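Local coordinates for protein malic enzyme (Entamoeba histolytica, PDB 3NV9) that oxidatively decarboxylates malate, probably with NAD or NADP as cofactor, and activates the drug metronidazole, working as a deeply entangled dimer, at the interface of chains A and B. Numbering follows the deposited sequence. Chains: chain A/B, Malic enzyme.

Contact 1: the interface of chains A and B. Residues chain A 32, 350-352, 356; chain B 58-59, 62, 66-67.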
# COMPACT_ATOMS: atom_id res chain seq x y z
N TYR A 32 -11.35 -22.47 13.11
CA TYR A 32 -10.87 -21.47 12.19
C TYR A 32 -10.83 -20.08 12.77
O TYR A 32 -9.89 -19.34 12.49
CB TYR A 32 -11.61 -21.50 10.87
CG TYR A 32 -11.18 -22.68 10.01
CD1 TYR A 32 -9.84 -22.82 9.59
CD2 TYR A 32 -12.08 -23.65 9.63
CE1 TYR A 32 -9.45 -23.89 8.84
CE2 TYR A 32 -11.68 -24.73 8.87
CZ TYR A 32 -10.39 -24.84 8.47
OH TYR A 32 -10.03 -25.92 7.71
N ARG A 350 -18.08 -20.10 2.69
CA ARG A 350 -16.91 -20.66 3.39
C ARG A 350 -16.15 -21.73 2.60
O ARG A 350 -16.77 -22.55 1.92
CB ARG A 350 -17.35 -21.26 4.74
CG ARG A 350 -17.90 -20.24 5.67
CD ARG A 350 -18.65 -20.80 6.88
NE ARG A 350 -17.81 -21.73 7.64
CZ ARG A 350 -18.01 -22.07 8.91
NH1 ARG A 350 -18.99 -21.51 9.64
NH2 ARG A 350 -17.17 -22.92 9.49
N GLY A 351 -14.83 -21.78 2.75
CA GLY A 351 -14.04 -22.87 2.15
C GLY A 351 -13.95 -24.14 2.97
O GLY A 351 -13.24 -25.07 2.59
N ASP A 352 -14.63 -24.20 4.12
CA ASP A 352 -14.62 -25.42 4.91
C ASP A 352 -15.86 -26.28 4.71
O ASP A 352 -16.00 -27.35 5.37
CB ASP A 352 -14.31 -25.17 6.38
CG ASP A 352 -15.34 -24.29 7.08
OD1 ASP A 352 -15.86 -23.30 6.52
OD2 ASP A 352 -15.59 -24.58 8.25
N GLN A 356 -17.97 -23.39 -2.42
CA GLN A 356 -17.70 -22.05 -1.87
C GLN A 356 -18.02 -21.04 -2.92
O GLN A 356 -17.25 -20.85 -3.89
CB GLN A 356 -16.26 -21.86 -1.37
CG GLN A 356 -16.03 -20.39 -0.90
CD GLN A 356 -14.71 -20.15 -0.16
OE1 GLN A 356 -14.62 -19.28 0.71
NE2 GLN A 356 -13.71 -20.94 -0.49
N PHE B 58 -4.82 -25.36 0.85
CA PHE B 58 -6.03 -24.62 0.56
C PHE B 58 -6.73 -24.14 1.82
O PHE B 58 -7.18 -23.02 1.89
CB PHE B 58 -6.99 -25.45 -0.30
CG PHE B 58 -8.38 -24.87 -0.34
CD1 PHE B 58 -8.69 -23.86 -1.24
CD2 PHE B 58 -9.35 -25.31 0.53
CE1 PHE B 58 -9.98 -23.27 -1.28
CE2 PHE B 58 -10.63 -24.76 0.52
CZ PHE B 58 -10.96 -23.73 -0.37
N ASN B 59 -6.82 -24.99 2.82
CA ASN B 59 -7.61 -24.68 3.98
C ASN B 59 -7.05 -23.55 4.88
O ASN B 59 -7.76 -23.04 5.74
CB ASN B 59 -7.86 -25.95 4.76
CG ASN B 59 -8.79 -26.94 4.00
OD1 ASN B 59 -8.34 -27.89 3.33
ND2 ASN B 59 -10.06 -26.69 4.09
N ASN B 62 -9.24 -20.58 5.04
CA ASN B 62 -10.33 -20.54 6.04
C ASN B 62 -9.98 -19.77 7.31
O ASN B 62 -10.89 -19.40 8.08
CB ASN B 62 -10.77 -21.95 6.38
CG ASN B 62 -11.30 -22.69 5.13
OD1 ASN B 62 -11.82 -22.04 4.23
ND2 ASN B 62 -11.06 -24.02 5.03
N THR B 66 -12.78 -16.08 5.23
CA THR B 66 -13.95 -16.61 5.93
C THR B 66 -13.83 -18.10 6.06
O THR B 66 -13.37 -18.75 5.13
CB THR B 66 -15.25 -16.34 5.18
OG1 THR B 66 -15.06 -16.67 3.78
CG2 THR B 66 -15.59 -14.97 5.27
N PRO B 67 -14.26 -18.66 7.21
CA PRO B 67 -14.90 -17.89 8.30
C PRO B 67 -13.93 -17.31 9.30
O PRO B 67 -14.31 -16.39 10.02
CB PRO B 67 -15.76 -18.96 9.02
CG PRO B 67 -14.88 -20.25 8.91
CD PRO B 67 -14.18 -20.11 7.50
O HOH W 1 -12.30 -19.50 2.75
O HOH W 2 -12.48 -27.70 3.19
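The loop after strand 345-348 of the NAD-binding domain, running through A:Gly351, receives B:Asn62 from helix 61-64 of the partner. A:Tyr32, from helix 21-43, lies on the other side of the asparagine. B:Asn62 CB sits over the centre of the tyrosine ring, 3.4 Å from its centroid, a CH-pi contact in which the amide stands 74° from the ring plane. With CG anti to its own carbonyl carbon (chi1 -61°), the amide is turned away from the ring face, toward the glycine. There ND2 makes two weak hydrogen bonds, one to the phenolic OH of A:Tyr32 at 3.4 Å and one to A:Gly351 O, also at 3.4 Å. Glycine suits this place because no side chain keeps the amide away from its backbone. Water also bridges the two chains. One molecule lies 3.0 Å from B:Asn62 OD1 and also bonds B:Thr66 O and A:Gln356 OE1; another, 2.8 Å from A:Gly351 O, links it to B:Asn59 ND2. B:Pro67, following a cis peptide bond, lays its ring over one face of the A:Arg350 guanidinium, its CG 3.5 Å from NE. A:Asp352 fixes the orientation of that guanidinium, meeting it side-on in a salt bridge: NE to OD1 at 2.7 Å and NH2 to OD2 at 2.6 Å, both through syn lone pairs. The site joins a loop of the Rossmann-type domain and an N-terminal helix of one subunit to the B segment 58-67.

Contact 2: the interface of chains A and B. Residues chain A 76, 80, 83, 87, 89, 160; chain B 110-112, 114.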
# COMPACT_ATOMS: atom_id res chain seq x y z
N ILE A 76 6.44 11.61 -15.83
CA ILE A 76 5.06 11.51 -15.39
C ILE A 76 4.33 12.86 -15.51
O ILE A 76 3.23 12.90 -16.03
CB ILE A 76 4.92 10.93 -13.97
CG1 ILE A 76 5.48 9.51 -13.93
CG2 ILE A 76 3.47 10.86 -13.62
CD1 ILE A 76 5.28 8.80 -12.56
N ASN A 80 0.95 11.86 -17.86
CA ASN A 80 0.40 11.18 -16.66
C ASN A 80 0.17 9.68 -16.89
O ASN A 80 0.37 8.92 -15.96
CB ASN A 80 -0.92 11.79 -16.11
CG ASN A 80 -0.73 13.12 -15.32
OD1 ASN A 80 0.35 13.79 -15.27
ND2 ASN A 80 -1.81 13.52 -14.70
N SER A 83 2.69 7.14 -15.89
CA SER A 83 2.74 6.63 -14.49
C SER A 83 2.41 5.10 -14.42
O SER A 83 2.83 4.40 -13.49
CB SER A 83 1.82 7.42 -13.54
OG SER A 83 0.48 7.09 -13.80
N SER A 87 5.98 3.10 -12.78
CA SER A 87 5.77 2.80 -11.37
C SER A 87 4.81 1.60 -11.25
O SER A 87 4.18 1.24 -12.23
CB SER A 87 5.18 4.02 -10.68
OG SER A 87 3.78 4.06 -10.75
N ARG A 89 1.97 1.47 -10.18
CA ARG A 89 0.54 1.86 -10.37
C ARG A 89 -0.25 0.96 -11.35
O ARG A 89 -1.37 0.52 -11.06
CB ARG A 89 0.42 3.32 -10.80
CG ARG A 89 -1.04 3.75 -11.03
CD ARG A 89 -1.13 5.25 -11.47
NE ARG A 89 -2.49 5.78 -11.29
CZ ARG A 89 -3.01 6.89 -11.84
NH1 ARG A 89 -2.27 7.71 -12.62
NH2 ARG A 89 -4.28 7.22 -11.56
N HIS A 160 -4.76 8.53 -7.80
CA HIS A 160 -3.52 8.78 -8.53
C HIS A 160 -2.40 7.80 -8.22
O HIS A 160 -1.41 7.72 -8.96
CB HIS A 160 -3.08 10.22 -8.33
CG HIS A 160 -4.09 11.18 -8.85
ND1 HIS A 160 -5.09 11.72 -8.05
CD2 HIS A 160 -4.32 11.63 -10.10
CE1 HIS A 160 -5.88 12.45 -8.80
NE2 HIS A 160 -5.44 12.42 -10.04
N PRO B 110 -0.18 15.30 -9.43
CA PRO B 110 -0.38 14.32 -8.35
C PRO B 110 0.25 12.91 -8.53
O PRO B 110 0.97 12.49 -7.64
CB PRO B 110 -1.90 14.30 -8.16
CG PRO B 110 -2.39 15.60 -8.72
CD PRO B 110 -1.46 15.91 -9.85
N PRO B 111 0.06 12.23 -9.70
CA PRO B 111 0.83 10.98 -9.92
C PRO B 111 2.33 11.22 -10.16
O PRO B 111 3.15 10.29 -10.13
CB PRO B 111 0.17 10.40 -11.18
CG PRO B 111 -0.21 11.58 -11.95
CD PRO B 111 -0.72 12.57 -10.90
N GLY B 112 2.72 12.47 -10.35
CA GLY B 112 4.11 12.72 -10.69
C GLY B 112 5.14 12.31 -9.64
O GLY B 112 6.32 12.10 -9.99
N LEU B 114 5.23 9.52 -7.81
CA LEU B 114 5.32 8.09 -7.73
C LEU B 114 6.72 7.52 -7.83
O LEU B 114 7.05 6.58 -7.06
CB LEU B 114 4.38 7.42 -8.80
CG LEU B 114 2.89 7.50 -8.43
CD1 LEU B 114 1.93 7.07 -9.58
CD2 LEU B 114 2.61 6.74 -7.14
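B:Pro111 and B:Leu114 press into a surface formed by A:His160, A:Asn80, A:Ile76 and A:Ser87, and no hydrogen bond crosses among these residues. The contacts across are van der Waals. A:Ile76 puts its CG2 branch, anti to the backbone N, against B:Gly112 CA at 3.5 Å; a glycine there lets the branched chain lie against the backbone. B:Pro111 is a compact wedge: its CG meets the amide carbon CG of A:Asn80 at 3.7 Å, the two side chains at about a right angle, while its CD lies 3.8 Å from A:His160 CD2. B:Pro110 runs alongside the imidazole in the same direction, its CB above one face near the rim, 3.9 Å from CG. The CD1 branch of B:Leu114 approaches A:His160 O at 3.5 Å and also reaches A:Ser83 CB and A:Arg89 CD, suiting a branched, apolar side chain. The polar bonds stay within chain A and probably stiffen this surface. A:Ser83 OG gives a hydrogen bond to A:Asn80 O at 2.8 Å, nearly along the C=O axis, and takes one from A:Arg89 NH1 at 3.1 Å, 8° out of the guanidinium plane. A:Ser87 OG bonds A:Ser83 O at 2.9 Å and accepts the backbone N-H of A:Arg89. In the fold, the turns of chain A from helix 69-78 to 3-10 helix 88-91, with 3-10 helix 159-161, receive 3-10 helix 110-113 and the start of helix 114-128 of chain B.

Contact 3: the interface of chains A and B. Residues chain A 30, 33-34, 37, 479; chain B 71-72, 75, 86.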
# COMPACT_ATOMS: atom_id res chain seq x y z
N GLN A 30 -15.27 -22.43 15.26
CA GLN A 30 -14.42 -22.10 16.39
C GLN A 30 -12.96 -22.45 16.10
O GLN A 30 -12.08 -21.65 16.44
CB GLN A 30 -14.94 -22.79 17.64
CG GLN A 30 -16.18 -22.04 18.29
CD GLN A 30 -15.82 -20.59 18.69
OE1 GLN A 30 -14.81 -20.40 19.36
NE2 GLN A 30 -16.57 -19.58 18.20
N LYS A 33 -11.80 -19.69 13.60
CA LYS A 33 -11.62 -18.42 14.30
C LYS A 33 -10.39 -18.44 15.21
O LYS A 33 -9.60 -17.51 15.19
CB LYS A 33 -12.85 -18.01 15.12
CG LYS A 33 -14.16 -17.72 14.31
CD LYS A 33 -15.42 -17.67 15.25
CE LYS A 33 -16.56 -16.83 14.55
NZ LYS A 33 -17.92 -16.89 15.26
N GLU A 34 -10.21 -19.49 16.01
CA GLU A 34 -9.07 -19.50 16.93
C GLU A 34 -7.71 -19.58 16.20
O GLU A 34 -6.73 -18.95 16.61
CB GLU A 34 -9.25 -20.66 17.88
CG GLU A 34 -8.18 -20.77 18.93
CD GLU A 34 -8.22 -19.68 20.00
OE1 GLU A 34 -9.16 -18.85 20.07
OE2 GLU A 34 -7.25 -19.66 20.78
N GLU A 37 -6.88 -16.12 14.84
CA GLU A 37 -6.22 -15.32 15.88
C GLU A 37 -4.72 -15.62 16.03
O GLU A 37 -3.90 -14.71 16.06
CB GLU A 37 -6.93 -15.55 17.23
CG GLU A 37 -6.32 -14.79 18.38
CD GLU A 37 -7.27 -14.76 19.60
OE1 GLU A 37 -8.42 -14.33 19.43
OE2 GLU A 37 -6.89 -15.19 20.71
N TYR A 479 -8.92 -26.70 21.49
CA TYR A 479 -9.73 -25.55 21.83
C TYR A 479 -11.11 -25.69 21.20
O TYR A 479 -12.16 -25.51 21.87
CB TYR A 479 -9.04 -24.31 21.30
CG TYR A 479 -9.82 -23.05 21.39
CD1 TYR A 479 -10.78 -22.73 20.40
CD2 TYR A 479 -9.62 -22.17 22.47
CE1 TYR A 479 -11.53 -21.55 20.47
CE2 TYR A 479 -10.40 -20.96 22.57
CZ TYR A 479 -11.33 -20.67 21.55
OH TYR A 479 -12.05 -19.50 21.59
N ARG B 71 -12.92 -13.48 13.58
CA ARG B 71 -12.36 -13.25 14.91
C ARG B 71 -11.40 -12.05 14.86
O ARG B 71 -11.30 -11.28 15.82
CB ARG B 71 -11.62 -14.50 15.43
CG ARG B 71 -10.77 -14.28 16.68
CD ARG B 71 -11.65 -14.20 17.98
NE ARG B 71 -12.42 -15.44 18.24
CZ ARG B 71 -11.93 -16.57 18.78
NH1 ARG B 71 -10.64 -16.65 19.15
NH2 ARG B 71 -12.72 -17.62 18.98
N ILE B 72 -10.69 -11.87 13.74
CA ILE B 72 -9.82 -10.71 13.65
C ILE B 72 -10.60 -9.40 13.68
O ILE B 72 -10.17 -8.46 14.37
CB ILE B 72 -8.85 -10.74 12.41
CG1 ILE B 72 -8.07 -12.09 12.34
CG2 ILE B 72 -7.89 -9.52 12.42
CD1 ILE B 72 -7.07 -12.38 13.57
N ASN B 75 -12.00 -8.95 17.27
CA ASN B 75 -10.87 -8.63 18.12
C ASN B 75 -10.44 -7.18 17.90
O ASN B 75 -10.12 -6.49 18.87
CB ASN B 75 -9.66 -9.52 17.81
CG ASN B 75 -9.78 -10.89 18.41
OD1 ASN B 75 -8.93 -11.74 18.16
ND2 ASN B 75 -10.81 -11.12 19.21
N TYR B 86 -2.30 -8.05 14.45
CA TYR B 86 -3.14 -8.95 13.68
C TYR B 86 -3.11 -8.61 12.19
O TYR B 86 -3.64 -9.38 11.36
CB TYR B 86 -4.62 -8.94 14.17
CG TYR B 86 -4.89 -9.67 15.49
CD1 TYR B 86 -4.29 -10.93 15.76
CD2 TYR B 86 -5.75 -9.10 16.47
CE1 TYR B 86 -4.54 -11.61 17.00
CE2 TYR B 86 -5.96 -9.75 17.73
CZ TYR B 86 -5.37 -11.02 17.96
OH TYR B 86 -5.59 -11.69 19.14
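B:Arg71 reaches from helix 69-78 to A:Glu34 and A:Glu37, its chain bent at chi2 (77°) and chi3, which carries the guanidinium over helix 21-43 to A:Glu34 and A:Tyr479. Both carboxylates are steeply inclined to it, that of A:Glu34 by 62°, and NH1 forms a salt bridge with each. A:Glu34 OE1 is met at 2.8 Å, almost head-on, within the guanidinium plane. A:Glu37 OE1, 3.2 Å from NH1, is approached from above its carboxylate plane. NH2 reaches tip to tip toward the phenol of A:Tyr479, bonding its OH at 3.3 Å with the oxygen tilted out of the guanidinium plane. Arginine suits the place because its flat, forked end can serve several acceptors. The ring of A:Tyr479 has the carboxylate carbon CD of A:Glu34 over its centre, which probably helps to position that glutamate. Nearer the backbone, B:Arg71 CB packs on A:Lys33 CB at 3.7 Å. A:Glu37 extends, CG anti to the backbone N (chi1 179°), past B:Tyr86, whose OH lies 3.3 Å from CG. The modelled approach of B:Asn75 OD1 to A:Glu37 OE1 pairs two acceptors and is doubtful. The site gives the dimer a charged tie from the N-terminal and C-terminal helices of one subunit to the other chain.

Contact 4: the interface of chains A and B. Residues chain A 45, 47, 114, 118, 133-134; chain B 87-88, 92, 161.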
# COMPACT_ATOMS: atom_id res chain seq x y z
N GLY A 45 0.24 -10.32 10.56
CA GLY A 45 -0.41 -9.98 9.29
C GLY A 45 -0.19 -11.05 8.24
O GLY A 45 0.14 -12.18 8.60
N ILE A 47 0.60 -9.97 4.49
CA ILE A 47 1.31 -9.45 3.30
C ILE A 47 2.48 -8.52 3.66
O ILE A 47 2.57 -8.00 4.77
CB ILE A 47 0.36 -8.77 2.26
CG1 ILE A 47 -0.17 -7.46 2.82
CG2 ILE A 47 -0.82 -9.65 1.95
CD1 ILE A 47 -1.06 -6.64 1.80
N LEU A 114 -9.23 -4.31 8.65
CA LEU A 114 -7.87 -4.66 8.19
C LEU A 114 -7.65 -6.18 7.95
O LEU A 114 -6.94 -6.53 7.03
CB LEU A 114 -6.82 -4.16 9.18
CG LEU A 114 -6.50 -2.68 9.01
CD1 LEU A 114 -5.91 -2.14 10.31
CD2 LEU A 114 -5.54 -2.40 7.81
N GLU A 118 -6.77 -7.12 4.25
CA GLU A 118 -5.47 -7.78 4.04
C GLU A 118 -5.58 -9.20 3.41
O GLU A 118 -4.77 -9.59 2.60
CB GLU A 118 -4.64 -7.79 5.35
CG GLU A 118 -3.21 -7.91 5.06
CD GLU A 118 -2.32 -7.93 6.26
OE1 GLU A 118 -1.11 -8.28 6.10
OE2 GLU A 118 -2.81 -7.62 7.35
N VAL A 133 -3.09 -3.40 -1.59
CA VAL A 133 -2.94 -3.19 -0.20
C VAL A 133 -4.28 -2.79 0.46
O VAL A 133 -5.12 -2.17 -0.15
CB VAL A 133 -1.82 -2.19 0.16
CG1 VAL A 133 -0.45 -2.81 -0.07
CG2 VAL A 133 -2.01 -0.87 -0.50
N PRO A 134 -4.47 -3.18 1.72
CA PRO A 134 -5.68 -2.69 2.40
C PRO A 134 -5.63 -1.14 2.53
O PRO A 134 -4.55 -0.55 2.80
CB PRO A 134 -5.64 -3.40 3.75
CG PRO A 134 -4.20 -3.89 3.92
CD PRO A 134 -3.50 -3.82 2.62
N SER B 87 -2.55 -7.44 11.84
CA SER B 87 -2.38 -7.05 10.46
C SER B 87 -1.00 -6.39 10.26
O SER B 87 -0.26 -6.14 11.21
CB SER B 87 -3.48 -6.02 10.10
OG SER B 87 -3.08 -4.75 10.60
N LEU B 88 -0.67 -6.07 9.03
CA LEU B 88 0.65 -5.55 8.71
C LEU B 88 0.84 -4.14 9.31
O LEU B 88 1.93 -3.58 9.28
CB LEU B 88 0.85 -5.53 7.19
CG LEU B 88 0.20 -4.35 6.43
CD1 LEU B 88 0.70 -4.29 5.01
CD2 LEU B 88 -1.35 -4.39 6.45
N PHE B 92 3.82 -0.88 8.83
CA PHE B 92 3.31 -0.34 7.57
C PHE B 92 3.33 1.18 7.67
O PHE B 92 2.67 1.77 8.54
CB PHE B 92 1.88 -0.82 7.37
CG PHE B 92 1.38 -0.80 5.95
CD1 PHE B 92 2.24 -0.95 4.86
CD2 PHE B 92 0.03 -0.69 5.71
CE1 PHE B 92 1.74 -0.96 3.56
CE2 PHE B 92 -0.50 -0.69 4.38
CZ PHE B 92 0.37 -0.82 3.31
N THR B 161 -4.97 2.57 8.70
CA THR B 161 -4.32 1.56 7.92
C THR B 161 -2.88 1.42 8.31
O THR B 161 -2.29 0.36 8.11
CB THR B 161 -4.37 1.96 6.45
OG1 THR B 161 -5.75 1.96 6.02
CG2 THR B 161 -3.58 0.95 5.58
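The phenyl ring of B:Phe92 points its tip, CZ, across the interface to A:Val133 CG1 at 4.0 Å. One face of this ring has B:Leu88 CD1 over its centre, 3.5 Å above the plane, and B:Thr161 O lies at an edge, in plane, so that the ring both supports B:Leu88 from within its own chain and touches the partner. The other flat group, the carboxylate of A:Glu118, works from both its oxygens. OE2 accepts the backbone N-H of B:Leu88 at 3.1 Å, on its syn side but 34° out of the carboxylate plane. OE1 takes the N-H of A:Ile47 at 2.9 Å on the anti side, which should restrain the group's rotation. An extended glutamate, CG anti to the backbone N (chi1 -156°), is long enough to reach from its helix to both amides. B:Leu88 spreads its branches: CD2 packs 3.7 Å from the carboxylate carbon CD of A:Glu118 and 3.8 Å from A:Pro134 CG, while CD1 lies 3.9 Å from A:Ile47 CG1. Rigid proline and branched isoleucine offer an apolar surface for it. Close by, the backbones of A:Gly45 and B:Ser87 approach CA to CA, where glycine leaves room. In the fold, helix 114-128 and strands 47-51 and 131-136 of chain A receive the turn leading into strand 92-97 of chain B.

Contacts 1 and 3 lie about 13 Å apart between C-alpha centres and share helix 21-43 of chain A, so one helix is held on the partner at two points. Contact 4 is about 17 Å from contact 3 and 20 Å from contact 1; contact 2 is about 37 Å from contact 1. Leu114 faces Ser87 in both contacts 2 and 4 with the chains exchanged, so the symmetry mate of contact 2 adjoins contact 4, although the copies given are about 23 Å apart. Helix 69-78 serves contact 2 from chain A and contact 3 from chain B, in keeping with a deeply entangled dimer.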